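Local coordinates for galactan 1,3-beta-galactosidase (Phanerochaete chrysosporium, PDB 7BYS), which probably cleaves galactose from beta-1,3-galactan as an exo-acting family 43 glycoside hydrolase, and carries a calcium-binding carbohydrate-binding module, at residues S306-N311 with L421-V426; G312-S317 with G339-N344; N344-N349 with N406-G411. One frame throughout, in Å; residues are numbered along the deposited sequence.

Interaction 1. Residues S306-N311 with L421-V426; sequences SYEAEN and LDKIIV. With CA (calcium ion), chain F.
The Y307 ring and the carboxylates of E308, E310 and D422 are the flat groups. The phenol meets its neighbours obliquely along its CD1–CE1 side: Y307 CE1 rests 3.9 Å from V426 CG2, while I424 CG1 touches Y307 CB at 3.9 Å and lies a little farther from CD1 of the ring. The Y307 hydroxyl reaches the backbone N of Q347.

The carboxylates converge on the calcium ion. E310 binds it bidentately, through both carboxylate oxygens, OE1 at 2.5 Å and OE2 at 2.6 Å from CA; its CG sits in the crowded position between N and carbonyl carbon, and a bend at chi2 (-90°) turns the group back to the metal. E308 gives a single oxygen, OE1, at 2.3 Å from CA. D422 binds twice, through OD1 and its own carbonyl O, with CG anti to the backbone N (chi1 -177°). The carbonyls of S327 and K330 complete seven ligands. This cluster of negative charge is presumably stabilised by the ion.

D422 O has a second duty: A309 N donates to it at 3.1 Å, from well above the carbonyl plane. Y307 and I424 form a reciprocal, nearly straight backbone pair, each N to the other's O at 2.9 Å. A309 CB packs on L421 CG, and K423 runs extended beside E308, but its NZ stays 5.2 Å from E308 OE2 and makes a cation-pi contact with Y358.

Strand 305-308 is the edge of a four-stranded antiparallel sheet, in a fold consistent with the beta-sandwich of CBM6 and CBM35 modules. Strand 420-426 lies between it and 352-360, where Y358 is matched by two residues, D422 and K423, in a classic beta bulge; Y307 and I424 point across to I343 of the other sheet.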
loop_
_atom_site.group_PDB
_atom_site.type_symbol
_atom_site.label_atom_id
_atom_site.label_comp_id
_atom_site.label_asym_id
_atom_site.label_seq_id
_atom_site.Cartn_x
_atom_site.Cartn_y
_atom_site.Cartn_z
ATOM N N SER A 306 11.563 22.541 0.267
ATOM C CA SER A 306 10.303 22.768 0.964
ATOM C C SER A 306 9.907 24.235 0.905
ATOM O O SER A 306 10.747 25.123 1.072
ATOM C CB SER A 306 10.428 22.367 2.434
ATOM O OG SER A 306 10.448 20.959 2.601
ATOM N N TYR A 307 8.612 24.479 0.712
ATOM C CA TYR A 307 8.033 25.821 0.730
ATOM C C TYR A 307 6.809 25.786 1.633
ATOM O O TYR A 307 5.878 25.016 1.377
ATOM C CB TYR A 307 7.602 26.250 -0.675
ATOM C CG TYR A 307 8.722 26.279 -1.693
ATOM C CD1 TYR A 307 9.098 25.130 -2.376
ATOM C CD2 TYR A 307 9.401 27.464 -1.981
ATOM C CE1 TYR A 307 10.120 25.153 -3.314
ATOM C CE2 TYR A 307 10.422 27.494 -2.917
ATOM C CZ TYR A 307 10.779 26.336 -3.575
ATOM O OH TYR A 307 11.801 26.363 -4.507
ATOM N N GLU A 308 6.788 26.635 2.655
ATOM C CA GLU A 308 5.646 26.694 3.558
ATOM C C GLU A 308 4.498 27.450 2.908
ATOM O O GLU A 308 4.699 28.524 2.335
ATOM C CB GLU A 308 6.037 27.392 4.860
ATOM C CG GLU A 308 7.112 26.671 5.665
ATOM C CD GLU A 308 6.669 25.333 6.227
ATOM O OE1 GLU A 308 5.453 25.098 6.389
ATOM O OE2 GLU A 308 7.549 24.503 6.511
ATOM N N ALA A 309 3.287 26.892 2.999
ATOM C CA ALA A 309 2.127 27.563 2.423
ATOM C C ALA A 309 1.912 28.937 3.047
ATOM O O ALA A 309 1.525 29.889 2.354
ATOM C CB ALA A 309 0.884 26.696 2.602
ATOM N N GLU A 310 2.181 29.066 4.348
ATOM C CA GLU A 310 1.925 30.314 5.051
ATOM C C GLU A 310 2.878 31.423 4.631
ATOM O O GLU A 310 2.607 32.590 4.928
ATOM C CB GLU A 310 1.946 30.086 6.568
ATOM C CG GLU A 310 3.268 29.569 7.121
ATOM C CD GLU A 310 3.363 28.049 7.143
ATOM O OE1 GLU A 310 2.645 27.371 6.367
ATOM O OE2 GLU A 310 4.146 27.545 7.974
ATOM N N ASN A 311 3.972 31.093 3.951
ATOM C CA ASN A 311 4.857 32.096 3.382
ATOM C C ASN A 311 4.452 32.494 1.972
ATOM O O ASN A 311 5.083 33.379 1.384
ATOM C CB ASN A 311 6.310 31.601 3.403
ATOM C CG ASN A 311 6.857 31.483 4.804
ATOM O OD1 ASN A 311 6.403 32.176 5.717
ATOM N ND2 ASN A 311 7.833 30.602 4.987
ATOM N N LEU A 421 -3.580 23.628 3.666
ATOM C CA LEU A 421 -2.276 23.358 3.066
ATOM C C LEU A 421 -1.162 23.791 4.011
ATOM O O LEU A 421 -1.078 24.964 4.387
ATOM C CB LEU A 421 -2.150 24.071 1.721
ATOM C CG LEU A 421 -0.933 23.671 0.876
ATOM C CD1 LEU A 421 -1.018 22.216 0.386
ATOM C CD2 LEU A 421 -0.782 24.619 -0.313
ATOM N N ASP A 422 -0.305 22.839 4.387
ATOM C CA ASP A 422 0.792 23.063 5.319
ATOM C C ASP A 422 2.044 23.543 4.599
ATOM O O ASP A 422 2.618 24.573 4.969
ATOM C CB ASP A 422 1.086 21.746 6.058
ATOM C CG ASP A 422 2.165 21.876 7.102
ATOM O OD1 ASP A 422 2.640 22.992 7.367
ATOM O OD2 ASP A 422 2.547 20.833 7.677
ATOM N N LYS A 423 2.484 22.796 3.593
ATOM C CA LYS A 423 3.683 23.112 2.830
ATOM C C LYS A 423 3.671 22.237 1.588
ATOM O O LYS A 423 2.833 21.338 1.446
ATOM C CB LYS A 423 4.967 22.852 3.639
ATOM C CG LYS A 423 5.167 21.400 4.083
ATOM C CD LYS A 423 6.577 21.198 4.619
ATOM C CE LYS A 423 6.871 19.731 4.854
ATOM N NZ LYS A 423 8.336 19.532 5.079
ATOM N N ILE A 424 4.609 22.512 0.684
ATOM C CA ILE A 424 4.876 21.656 -0.463
ATOM C C ILE A 424 6.362 21.331 -0.469
ATOM O O ILE A 424 7.182 22.089 0.055
ATOM C CB ILE A 424 4.423 22.265 -1.819
ATOM C CG1 ILE A 424 5.317 23.447 -2.241
ATOM C CG2 ILE A 424 2.955 22.680 -1.763
ATOM C CD1 ILE A 424 4.999 23.991 -3.628
ATOM N N ILE A 425 6.706 20.183 -1.037
ATOM C CA ILE A 425 8.096 19.818 -1.284
ATOM C C ILE A 425 8.239 19.528 -2.765
ATOM O O ILE A 425 7.513 18.688 -3.317
ATOM C CB ILE A 425 8.570 18.621 -0.441
ATOM C CG1 ILE A 425 8.290 18.857 1.047
ATOM C CG2 ILE A 425 10.057 18.384 -0.691
ATOM C CD1 ILE A 425 8.766 17.708 1.968
ATOM N N VAL A 426 9.160 20.235 -3.409
ATOM C CA VAL A 426 9.412 20.106 -4.838
ATOM C C VAL A 426 10.653 19.246 -5.030
ATOM O O VAL A 426 11.747 19.602 -4.570
ATOM C CB VAL A 426 9.592 21.480 -5.496
ATOM C CG1 VAL A 426 9.943 21.314 -6.972
ATOM C CG2 VAL A 426 8.329 22.322 -5.344
HETATM CA CA CA F . 3.347 25.198 7.327
#

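Interaction 2. Residues G312-S317 with G339-N344; sequences GQRGGS and GTVTIN
Four backbone hydrogen bonds and one side-chain bond tie strand 313-316 antiparallel to strand 339-344. Q313 and T342 exchange N-H and carbonyl: Q313 N reaches T342 O at 2.8 Å in the carbonyl plane, whereas T342 N meets Q313 O from above the plane of the Q313 carbonyl. G315 and T340 repeat the exchange, with G315 N to T340 O at 2.9 Å and T340 N returning the bond to G315 O. Between them, R314 and V341 form a non-hydrogen-bonded pair, V341 CG2 lying against R314 CG and the G312 carbonyl carbon.

Q313 O also accepts from a water at 2.9 Å, which hydrogen-bonds to T340 OG1 and T342 OG1 as well, bridging the three residues on one face of the pair. T342 OG1 has a further partner in T409 OG1, and T340 O accepts from S318 OG as well.

At its end of the ladder, the Q313 side chain bends at chi2 and meets N344, two residues beyond T342, amide to amide. N344 ND2 donates to Q313 OE1 at 2.8 Å, nearly straight (166°) and on a lone pair, with the two amide planes 16° apart. A second water accepts from N344 N at 3.0 Å and gives a weak bond back to Q313 OE1. NE2 of Q313 makes a weak bond to N311 O, and R314 NH1 donates to S318 O.

Strand 313-316 is the outer strand of a five-stranded antiparallel sheet; 339-349 pairs with 405-410 on its other side, while V341 and I343 point inward to L421 and I424 of the opposing sheet.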
loop_
_atom_site.group_PDB
_atom_site.type_symbol
_atom_site.label_atom_id
_atom_site.label_comp_id
_atom_site.label_asym_id
_atom_site.label_seq_id
_atom_site.Cartn_x
_atom_site.Cartn_y
_atom_site.Cartn_z
ATOM N N GLY A 312 3.410 31.875 1.425
ATOM C CA GLY A 312 2.911 32.234 0.120
ATOM C C GLY A 312 2.018 33.452 0.176
ATOM O O GLY A 312 1.744 34.020 1.234
ATOM N N GLN A 313 1.548 33.855 -1.001
ATOM C CA GLN A 313 0.721 35.042 -1.144
ATOM C C GLN A 313 -0.736 34.595 -1.170
ATOM O O GLN A 313 -1.180 33.921 -2.110
ATOM C CB GLN A 313 1.107 35.799 -2.414
ATOM C CG GLN A 313 2.415 36.606 -2.299
ATOM C CD GLN A 313 3.594 35.809 -1.726
ATOM O OE1 GLN A 313 4.205 34.988 -2.422
ATOM N NE2 GLN A 313 3.919 36.055 -0.454
ATOM N N ARG A 314 -1.481 34.968 -0.133
ATOM C CA ARG A 314 -2.886 34.598 -0.048
ATOM C C ARG A 314 -3.734 35.565 -0.853
ATOM O O ARG A 314 -3.441 36.762 -0.913
ATOM C CB ARG A 314 -3.348 34.622 1.405
ATOM C CG ARG A 314 -2.841 33.432 2.194
ATOM C CD ARG A 314 -3.286 33.496 3.643
ATOM N NE ARG A 314 -2.604 34.571 4.354
ATOM C CZ ARG A 314 -3.220 35.599 4.919
ATOM N NH1 ARG A 314 -4.540 35.691 4.881
ATOM N NH2 ARG A 314 -2.511 36.529 5.538
ATOM N N GLY A 315 -4.778 35.037 -1.479
ATOM C CA GLY A 315 -5.748 35.860 -2.168
ATOM C C GLY A 315 -7.156 35.525 -1.719
ATOM O O GLY A 315 -7.470 34.387 -1.359
ATOM N N GLY A 316 -8.006 36.547 -1.724
ATOM C CA GLY A 316 -9.388 36.333 -1.337
ATOM C C GLY A 316 -9.497 35.980 0.135
ATOM O O GLY A 316 -8.850 36.594 0.992
ATOM N N SER A 317 -10.287 34.954 0.437
ATOM C CA SER A 317 -10.711 34.681 1.803
ATOM C C SER A 317 -9.851 33.648 2.526
ATOM O O SER A 317 -10.249 33.184 3.601
ATOM C CB SER A 317 -12.175 34.240 1.808
ATOM O OG SER A 317 -12.481 33.438 0.681
ATOM N N GLY A 339 -10.874 31.471 -1.788
ATOM C CA GLY A 339 -9.576 31.699 -1.167
ATOM C C GLY A 339 -8.487 30.953 -1.913
ATOM O O GLY A 339 -8.676 29.802 -2.306
ATOM N N THR A 340 -7.346 31.615 -2.111
ATOM C CA THR A 340 -6.216 31.004 -2.802
ATOM C C THR A 340 -4.928 31.255 -2.041
ATOM O O THR A 340 -4.838 32.136 -1.185
ATOM C CB THR A 340 -6.037 31.550 -4.238
ATOM O OG1 THR A 340 -5.775 32.957 -4.187
ATOM C CG2 THR A 340 -7.275 31.299 -5.066
ATOM N N VAL A 341 -3.911 30.457 -2.357
ATOM C CA VAL A 341 -2.550 30.773 -1.956
ATOM C C VAL A 341 -1.642 30.476 -3.137
ATOM O O VAL A 341 -1.829 29.482 -3.846
ATOM C CB VAL A 341 -2.107 30.063 -0.649
ATOM C CG1 VAL A 341 -2.002 28.543 -0.830
ATOM C CG2 VAL A 341 -0.784 30.648 -0.138
ATOM N N THR A 342 -0.697 31.375 -3.386
ATOM C CA THR A 342 0.238 31.234 -4.487
ATOM C C THR A 342 1.627 31.178 -3.884
ATOM O O THR A 342 2.043 32.102 -3.178
ATOM C CB THR A 342 0.115 32.420 -5.447
ATOM O OG1 THR A 342 -1.206 32.445 -5.993
ATOM C CG2 THR A 342 1.115 32.293 -6.589
ATOM N N ILE A 343 2.324 30.076 -4.126
ATOM C CA ILE A 343 3.709 29.943 -3.705
ATOM C C ILE A 343 4.579 30.428 -4.851
ATOM O O ILE A 343 4.523 29.890 -5.962
ATOM C CB ILE A 343 4.031 28.497 -3.305
ATOM C CG1 ILE A 343 3.161 28.120 -2.095
ATOM C CG2 ILE A 343 5.507 28.355 -2.971
ATOM C CD1 ILE A 343 3.403 26.738 -1.560
ATOM N N ASN A 344 5.342 31.478 -4.591
ATOM C CA ASN A 344 6.171 32.109 -5.599
ATOM C C ASN A 344 7.627 31.712 -5.402
ATOM O O ASN A 344 8.015 31.142 -4.377
ATOM C CB ASN A 344 6.018 33.633 -5.525
ATOM C CG ASN A 344 4.693 34.105 -6.081
ATOM O OD1 ASN A 344 4.407 33.932 -7.261
ATOM N ND2 ASN A 344 3.872 34.713 -5.227
HETATM O O HOH W 1 -3.126 33.592 -4.206
HETATM O O HOH W 2 5.837 32.202 -1.703
#

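Interaction 3. Residues N344-N349 with N406-G411; sequences NNVQSN and NSITFG
V346 sets its side chain over the N406 carbonyl, with V346 CB 3.5 Å from N406 O, and crosses I408 at about a right angle, CG2 to CD1 at 4.2 Å. Beneath that packing, V346 N donates to N406 O at 2.9 Å, on a lone pair in the carbonyl plane. The return bond, N406 N to V346 O, is weak and bent. The N406 side chain makes up for it: ND2 gives V346 O a straight bond of 3.0 Å (164°), with the acceptor in the amide plane and the donor nearly along the C=O axis. OD1 of that amide accepts from N402 N and N374 ND2, so both ends of the amide are bonded and its rotation is fixed.

N345 has left-handed backbone angles and the pairing here is loose; the two segments run at 117°, far from regular antiparallel pairing. While its ND2 is bound to Q313, N344 OD1 lies against S407 CB at 3.4 Å, and ND2 of N406 also touches S348 CB.

Strand 405-410 runs between 339-349 and 367-373 in the five-stranded sheet; V346 and I408 face V426 and I424 of the opposing sheet, and S348 and N406 pack on L401 of strand 392-402.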
loop_
_atom_site.group_PDB
_atom_site.type_symbol
_atom_site.label_atom_id
_atom_site.label_comp_id
_atom_site.label_asym_id
_atom_site.label_seq_id
_atom_site.Cartn_x
_atom_site.Cartn_y
_atom_site.Cartn_z
ATOM N N ASN A 344 5.342 31.478 -4.591
ATOM C CA ASN A 344 6.171 32.109 -5.599
ATOM C C ASN A 344 7.627 31.712 -5.402
ATOM O O ASN A 344 8.015 31.142 -4.377
ATOM C CB ASN A 344 6.018 33.633 -5.525
ATOM C CG ASN A 344 4.693 34.105 -6.081
ATOM O OD1 ASN A 344 4.407 33.932 -7.261
ATOM N ND2 ASN A 344 3.872 34.713 -5.227
ATOM N N ASN A 345 8.431 32.020 -6.419
ATOM C CA ASN A 345 9.869 31.755 -6.398
ATOM C C ASN A 345 10.171 30.282 -6.141
ATOM O O ASN A 345 11.084 29.934 -5.387
ATOM C CB ASN A 345 10.603 32.676 -5.425
ATOM C CG ASN A 345 10.491 34.126 -5.830
ATOM O OD1 ASN A 345 10.765 34.478 -6.975
ATOM N ND2 ASN A 345 10.042 34.965 -4.910
ATOM N N VAL A 346 9.376 29.413 -6.755
ATOM C CA VAL A 346 9.675 27.987 -6.775
ATOM C C VAL A 346 10.750 27.766 -7.836
ATOM O O VAL A 346 10.473 27.822 -9.036
ATOM C CB VAL A 346 8.418 27.163 -7.064
ATOM C CG1 VAL A 346 8.746 25.671 -7.077
ATOM C CG2 VAL A 346 7.352 27.466 -6.022
ATOM N N GLN A 347 11.979 27.521 -7.384
ATOM C CA GLN A 347 13.113 27.374 -8.286
ATOM C C GLN A 347 13.048 26.038 -9.016
ATOM O O GLN A 347 12.655 25.016 -8.443
ATOM C CB GLN A 347 14.412 27.459 -7.480
ATOM C CG GLN A 347 15.708 27.391 -8.294
ATOM C CD GLN A 347 16.077 25.977 -8.742
ATOM O OE1 GLN A 347 15.759 24.990 -8.071
ATOM N NE2 GLN A 347 16.752 25.878 -9.885
ATOM N N SER A 348 13.459 26.041 -10.283
ATOM C CA SER A 348 13.558 24.796 -11.026
ATOM C C SER A 348 14.644 24.892 -12.085
ATOM O O SER A 348 15.035 25.980 -12.510
ATOM C CB SER A 348 12.231 24.420 -11.688
ATOM O OG SER A 348 12.307 23.109 -12.221
ATOM N N ASN A 349 15.129 23.721 -12.496
ATOM C CA ASN A 349 15.945 23.564 -13.690
ATOM C C ASN A 349 15.100 23.342 -14.933
ATOM O O ASN A 349 15.655 23.221 -16.030
ATOM C CB ASN A 349 16.916 22.383 -13.521
ATOM C CG ASN A 349 16.253 21.153 -12.900
ATOM O OD1 ASN A 349 15.030 21.040 -12.865
ATOM N ND2 ASN A 349 17.070 20.225 -12.408
ATOM N N ASN A 406 9.191 29.960 -10.541
ATOM C CA ASN A 406 7.860 29.522 -10.916
ATOM C C ASN A 406 6.898 29.897 -9.805
ATOM O O ASN A 406 7.296 30.097 -8.658
ATOM C CB ASN A 406 7.808 27.999 -11.072
ATOM C CG ASN A 406 8.649 27.506 -12.226
ATOM O OD1 ASN A 406 8.153 27.347 -13.335
ATOM N ND2 ASN A 406 9.928 27.253 -11.964
ATOM N N SER A 407 5.619 29.984 -10.165
ATOM C CA SER A 407 4.543 30.171 -9.199
ATOM C C SER A 407 3.579 28.996 -9.281
ATOM O O SER A 407 3.312 28.470 -10.367
ATOM C CB SER A 407 3.769 31.465 -9.493
ATOM O OG SER A 407 2.805 31.267 -10.523
ATOM N N ILE A 408 3.065 28.575 -8.128
ATOM C CA ILE A 408 2.059 27.520 -8.064
ATOM C C ILE A 408 0.894 28.043 -7.238
ATOM O O ILE A 408 1.083 28.439 -6.083
ATOM C CB ILE A 408 2.606 26.219 -7.454
ATOM C CG1 ILE A 408 3.900 25.787 -8.154
ATOM C CG2 ILE A 408 1.557 25.125 -7.546
ATOM C CD1 ILE A 408 4.623 24.637 -7.443
ATOM N N THR A 409 -0.301 28.054 -7.823
ATOM C CA THR A 409 -1.485 28.612 -7.177
ATOM C C THR A 409 -2.432 27.482 -6.795
ATOM O O THR A 409 -2.741 26.616 -7.624
ATOM C CB THR A 409 -2.190 29.609 -8.100
ATOM O OG1 THR A 409 -1.342 30.745 -8.304
ATOM C CG2 THR A 409 -3.475 30.094 -7.468
ATOM N N PHE A 410 -2.908 27.510 -5.552
ATOM C CA PHE A 410 -3.792 26.490 -4.996
ATOM C C PHE A 410 -5.148 27.095 -4.661
ATOM O O PHE A 410 -5.222 28.168 -4.051
ATOM C CB PHE A 410 -3.181 25.898 -3.722
ATOM C CG PHE A 410 -1.865 25.232 -3.948
ATOM C CD1 PHE A 410 -1.817 23.884 -4.280
ATOM C CD2 PHE A 410 -0.677 25.938 -3.824
ATOM C CE1 PHE A 410 -0.599 23.252 -4.499
ATOM C CE2 PHE A 410 0.536 25.311 -4.042
ATOM C CZ PHE A 410 0.574 23.966 -4.379
ATOM N N GLY A 411 -6.211 26.401 -5.065
ATOM C CA GLY A 411 -7.555 26.718 -4.641
ATOM C C GLY A 411 -8.339 27.635 -5.551
ATOM O O GLY A 411 -9.488 27.949 -5.225
#

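How the interactions relate
Interactions 2 and 3 belong to one sheet and share strand 339-349, N344 serving both; their strands lock through V341 O to F410 N and I343 N to I408 O, each 2.8 Å. Interaction 1 lies in the facing sheet, its centre about 10 Å from that of interaction 3 and about 12 Å from that of interaction 2. Side chains of the two sheets meet at I424 CD1 and I343 CD1 (3.8 Å), and Y307–Q347 is the probable hydrogen bond joining interactions 1 and 3. Interaction 1 holds the calcium through E308, E310 and D422; the S317 side chain is about 5 Å from that of Y334, which binds beta-D-galactose in another structure of the protein, though none is bound here.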